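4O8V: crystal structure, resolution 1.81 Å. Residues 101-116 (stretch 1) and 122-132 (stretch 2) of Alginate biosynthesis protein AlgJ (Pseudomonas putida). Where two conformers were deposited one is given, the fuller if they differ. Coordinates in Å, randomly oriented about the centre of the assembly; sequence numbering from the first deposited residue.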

# COMPACT_ATOMS: atom_id res chain seq x y z
N ASP A 101 -4.56 11.41 3.61
CA ASP A 101 -3.69 11.04 4.72
C ASP A 101 -4.15 9.77 5.41
O ASP A 101 -5.26 9.72 5.94
CB ASP A 101 -3.60 12.18 5.72
CG ASP A 101 -2.66 11.85 6.87
OD1 ASP A 101 -1.43 11.97 6.70
OD2 ASP A 101 -3.16 11.45 7.93
N LEU A 102 -3.32 8.73 5.40
CA LEU A 102 -3.67 7.47 6.06
C LEU A 102 -3.01 7.35 7.44
O LEU A 102 -3.46 6.57 8.30
CB LEU A 102 -3.26 6.28 5.21
CG LEU A 102 -3.90 6.20 3.82
CD1 LEU A 102 -3.39 4.93 3.15
CD2 LEU A 102 -5.43 6.20 3.92
N MSE A 103 -1.93 8.09 7.65
CA MSE A 103 -1.21 8.02 8.92
C MSE A 103 -2.07 8.46 10.12
O MSE A 103 -2.14 7.75 11.12
CB MSE A 103 0.06 8.86 8.84
CG MSE A 103 0.64 9.25 10.17
SE MSE A 103 1.96 7.93 10.62
N ALA A 104 -2.72 9.62 10.03
CA ALA A 104 -3.51 10.09 11.18
C ALA A 104 -4.62 9.10 11.58
O ALA A 104 -4.73 8.75 12.76
CB ALA A 104 -4.09 11.48 10.91
N PRO A 105 -5.44 8.61 10.61
CA PRO A 105 -6.42 7.64 11.11
C PRO A 105 -5.81 6.32 11.60
O PRO A 105 -6.32 5.79 12.59
CB PRO A 105 -7.34 7.42 9.90
CG PRO A 105 -6.58 7.91 8.70
CD PRO A 105 -5.69 9.00 9.21
N MSE A 106 -4.76 5.79 10.96
CA MSE A 106 -4.18 4.55 11.48
C MSE A 106 -3.62 4.75 12.89
O MSE A 106 -3.77 3.88 13.75
CB MSE A 106 -3.11 4.02 10.53
CG MSE A 106 -3.75 3.53 9.26
SE MSE A 106 -2.46 2.79 7.99
CE MSE A 106 -2.21 1.00 8.81
N GLU A 107 -2.99 5.89 13.12
CA GLU A 107 -2.48 6.21 14.45
C GLU A 107 -3.59 6.29 15.49
O GLU A 107 -3.45 5.79 16.61
CB GLU A 107 -1.70 7.51 14.42
CG GLU A 107 -0.20 7.32 14.57
CD GLU A 107 0.47 8.57 15.11
OE1 GLU A 107 -0.04 9.68 14.84
OE2 GLU A 107 1.50 8.43 15.81
N GLN A 108 -4.68 6.97 15.12
CA GLN A 108 -5.86 7.06 15.99
C GLN A 108 -6.30 5.65 16.37
O GLN A 108 -6.63 5.37 17.53
CB GLN A 108 -6.99 7.83 15.28
CG GLN A 108 -8.26 8.06 16.11
CD GLN A 108 -9.35 8.81 15.33
OE1 GLN A 108 -9.63 8.50 14.16
NE2 GLN A 108 -9.96 9.80 15.97
N ALA A 109 -6.26 4.75 15.39
CA ALA A 109 -6.81 3.40 15.56
C ALA A 109 -5.96 2.45 16.42
O ALA A 109 -6.43 1.37 16.80
CB ALA A 109 -7.04 2.77 14.16
N LYS A 110 -4.73 2.82 16.74
CA LYS A 110 -3.89 1.97 17.61
C LYS A 110 -4.53 1.68 18.99
O LYS A 110 -4.24 0.65 19.62
CB LYS A 110 -2.51 2.62 17.83
CG LYS A 110 -1.65 2.69 16.58
CD LYS A 110 -0.42 3.54 16.80
CE LYS A 110 0.55 2.91 17.78
NZ LYS A 110 1.72 3.79 18.07
N ALA A 111 -5.40 2.57 19.45
CA ALA A 111 -6.05 2.36 20.74
C ALA A 111 -6.97 1.14 20.73
O ALA A 111 -7.21 0.51 21.77
CB ALA A 111 -6.81 3.59 21.15
N ARG A 112 -7.48 0.79 19.54
CA ARG A 112 -8.41 -0.33 19.39
C ARG A 112 -7.70 -1.69 19.36
O ARG A 112 -8.29 -2.71 19.72
CB ARG A 112 -9.24 -0.15 18.10
CG ARG A 112 -10.12 1.09 18.08
CD ARG A 112 -10.48 1.47 16.64
NE ARG A 112 -11.20 0.40 15.95
CZ ARG A 112 -11.53 0.42 14.66
NH1 ARG A 112 -11.20 1.47 13.92
NH2 ARG A 112 -12.20 -0.59 14.12
N GLY A 113 -6.45 -1.70 18.92
CA GLY A 113 -5.70 -2.93 18.74
C GLY A 113 -4.60 -2.70 17.72
O GLY A 113 -4.35 -1.56 17.33
N GLN A 114 -3.93 -3.77 17.31
CA GLN A 114 -2.83 -3.66 16.37
C GLN A 114 -3.35 -3.23 14.99
O GLN A 114 -4.27 -3.86 14.46
CB GLN A 114 -2.07 -4.97 16.27
CG GLN A 114 -1.23 -5.24 17.52
CD GLN A 114 -0.40 -6.51 17.41
OE1 GLN A 114 -0.28 -7.25 18.38
NE2 GLN A 114 0.22 -6.73 16.25
N VAL A 115 -2.73 -2.20 14.43
CA VAL A 115 -3.05 -1.79 13.06
C VAL A 115 -1.99 -2.33 12.09
O VAL A 115 -2.22 -2.35 10.88
CB VAL A 115 -3.21 -0.24 12.96
CG1 VAL A 115 -4.34 0.27 13.90
CG2 VAL A 115 -1.92 0.50 13.23
N PHE A 116 -0.86 -2.79 12.61
CA PHE A 116 0.09 -3.65 11.87
C PHE A 116 0.35 -4.92 12.69
O PHE A 116 0.22 -4.91 13.92
CB PHE A 116 1.45 -2.98 11.62
CG PHE A 116 1.44 -1.93 10.54
CD1 PHE A 116 0.99 -0.65 10.81
CD2 PHE A 116 1.96 -2.22 9.28
CE1 PHE A 116 1.00 0.32 9.84
CE2 PHE A 116 1.97 -1.26 8.29
CZ PHE A 116 1.49 0.02 8.57
N HIS A 122 2.98 -6.28 7.12
CA HIS A 122 1.70 -5.76 6.64
C HIS A 122 0.76 -5.22 7.71
O HIS A 122 0.85 -5.56 8.89
CB HIS A 122 0.96 -6.85 5.86
CG HIS A 122 1.67 -7.26 4.61
ND1 HIS A 122 2.41 -8.42 4.51
CD2 HIS A 122 1.78 -6.63 3.41
CE1 HIS A 122 2.93 -8.49 3.29
NE2 HIS A 122 2.58 -7.41 2.61
N TRP A 123 -0.17 -4.37 7.29
CA TRP A 123 -1.27 -4.02 8.17
C TRP A 123 -2.10 -5.25 8.53
O TRP A 123 -2.16 -6.23 7.78
CB TRP A 123 -2.17 -2.95 7.53
CG TRP A 123 -2.53 -3.15 6.07
CD1 TRP A 123 -2.64 -4.34 5.38
CD2 TRP A 123 -2.87 -2.11 5.14
NE1 TRP A 123 -3.02 -4.08 4.06
CE2 TRP A 123 -3.17 -2.73 3.90
CE3 TRP A 123 -2.94 -0.71 5.24
CZ2 TRP A 123 -3.53 -1.99 2.75
CZ3 TRP A 123 -3.31 0.02 4.10
CH2 TRP A 123 -3.59 -0.63 2.87
N THR A 124 -2.70 -5.20 9.71
CA THR A 124 -3.74 -6.13 10.11
C THR A 124 -5.03 -5.86 9.34
O THR A 124 -5.19 -4.79 8.75
CB THR A 124 -4.06 -6.01 11.62
OG1 THR A 124 -4.66 -4.73 11.87
CG2 THR A 124 -2.79 -6.22 12.49
N PRO A 125 -5.95 -6.82 9.37
CA PRO A 125 -7.23 -6.56 8.71
C PRO A 125 -7.93 -5.31 9.26
O PRO A 125 -8.53 -4.56 8.49
CB PRO A 125 -8.04 -7.81 9.01
CG PRO A 125 -7.00 -8.87 9.17
CD PRO A 125 -5.84 -8.23 9.81
N MSE A 126 -7.87 -5.09 10.57
CA MSE A 126 -8.43 -3.86 11.12
C MSE A 126 -7.69 -2.63 10.60
O MSE A 126 -8.32 -1.60 10.30
CB MSE A 126 -8.42 -3.89 12.65
CG MSE A 126 -9.15 -2.73 13.28
SE MSE A 126 -7.95 -1.24 13.76
CE MSE A 126 -7.14 -1.98 15.38
N GLY A 127 -6.36 -2.72 10.47
CA GLY A 127 -5.57 -1.61 9.98
C GLY A 127 -5.93 -1.27 8.54
O GLY A 127 -6.07 -0.10 8.16
N ALA A 128 -6.08 -2.30 7.72
CA ALA A 128 -6.44 -2.09 6.32
C ALA A 128 -7.85 -1.50 6.20
O ALA A 128 -8.15 -0.70 5.32
CB ALA A 128 -6.31 -3.40 5.54
N GLU A 129 -8.72 -1.86 7.13
CA GLU A 129 -10.09 -1.39 7.09
C GLU A 129 -10.14 0.11 7.42
O GLU A 129 -10.90 0.86 6.81
CB GLU A 129 -10.94 -2.22 8.06
CG GLU A 129 -12.39 -1.79 8.17
CD GLU A 129 -13.13 -2.60 9.21
OE1 GLU A 129 -12.99 -2.30 10.42
OE2 GLU A 129 -13.83 -3.55 8.82
N VAL A 130 -9.35 0.53 8.41
CA VAL A 130 -9.20 1.94 8.73
C VAL A 130 -8.72 2.74 7.51
O VAL A 130 -9.29 3.79 7.18
CB VAL A 130 -8.23 2.14 9.92
CG1 VAL A 130 -7.89 3.61 10.11
CG2 VAL A 130 -8.85 1.56 11.18
N ALA A 131 -7.72 2.20 6.81
CA ALA A 131 -7.21 2.84 5.59
C ALA A 131 -8.30 2.92 4.53
O ALA A 131 -8.54 3.99 3.94
CB ALA A 131 -5.97 2.09 5.05
N ALA A 132 -9.02 1.82 4.30
CA ALA A 132 -10.13 1.85 3.34
C ALA A 132 -11.19 2.87 3.71
O ALA A 132 -11.75 3.54 2.83
CB ALA A 132 -10.76 0.47 3.21

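A short helix around Pro105 to Gln108 and the helix that begins at Pro125 pack at an angle of 140° between their directions, with axes 9.1 Å apart at closest approach. The contact is mostly apolar between the helices and polar where the loop 113-116 meets the start of the second helix. It buries 708 Å² summed over both sides, and Leu102, Met106, Ala109, Val115, Thr124 and Val130 are buried.

Thr124 is the main polar link between the stretches. It sits at the N-cap of the second helix, and its chi1 is p (66°). In this rotamer OG1 accepts from the backbone, Gly127 N to Thr124 OG1 at 3.0 Å, and donates across the contact, Thr124 OG1 to Gln114 O at 2.8 Å. One hydroxyl thus caps its own helix and ties down the other stretch. Thr124 CG2 lies 3.4 Å from Phe116 C. Beside it, Thr124 N donates to Val115 O at 3.1 Å, and Phe116 and Trp123 form a single beta bridge. Val115 (chi1 m) and Phe116 (chi1 m, -75°) direct CA-to-CB away overall, though each CB touches the other stretch.

Val115 O also receives two CA-H...O contacts, from Trp123 CA at 3.3 Å and from Gly127 CA at 3.5 Å. Gly127 has no room for a side chain: an ideal CB on it would lie 2.1 Å from Val115 O, a clash. Gly113 is a glycine for its backbone, since at phi 157° and psi -171° a CB would jam against the carbonyl O of Arg112.

Met126, a selenomethionine, has the most area covered by the other stretch. Chi1 is t (-173°), chi2 is off-well at -95° and chi3 is m (-76°). The bent chain brings Met126 CE to 3.4 Å from Gly113 O and 3.9 Å from Val115 CG1, while Met126 SE lies 4.1 Å from Ala109 CB. Ala109 is small and points toward the second helix. Val130 CG2 also comes to 3.7 Å from Ala109 CB.

Val130, with chi1 t (170°), spreads its two methyls along the first helix. CG2 meets Ala109, whereas Val130 CG1 lies 3.9 Å from Pro105 CB and 4.2 Å from Met106 CG. Met106 is also selenomethionine. Its CA-to-CB bond points sideways, but the m, t, p rotamer brings Met106 CE to 4.0 Å from Trp123 CE3, at the edge of the indole. Trp123 takes chi1 p (45°). Leu102, m and t, points toward the second helix; Leu102 CD1 is 4.3 Å from Ala131 CB.

Arg112 covers the exposed margin. Met126 CG lies over one face of its guanidinium, 3.8 Å from Arg112 NH2. Glu129 OE1 is near the guanidinium plane, 4.2 Å from Arg112 NH2, too far for a salt bridge.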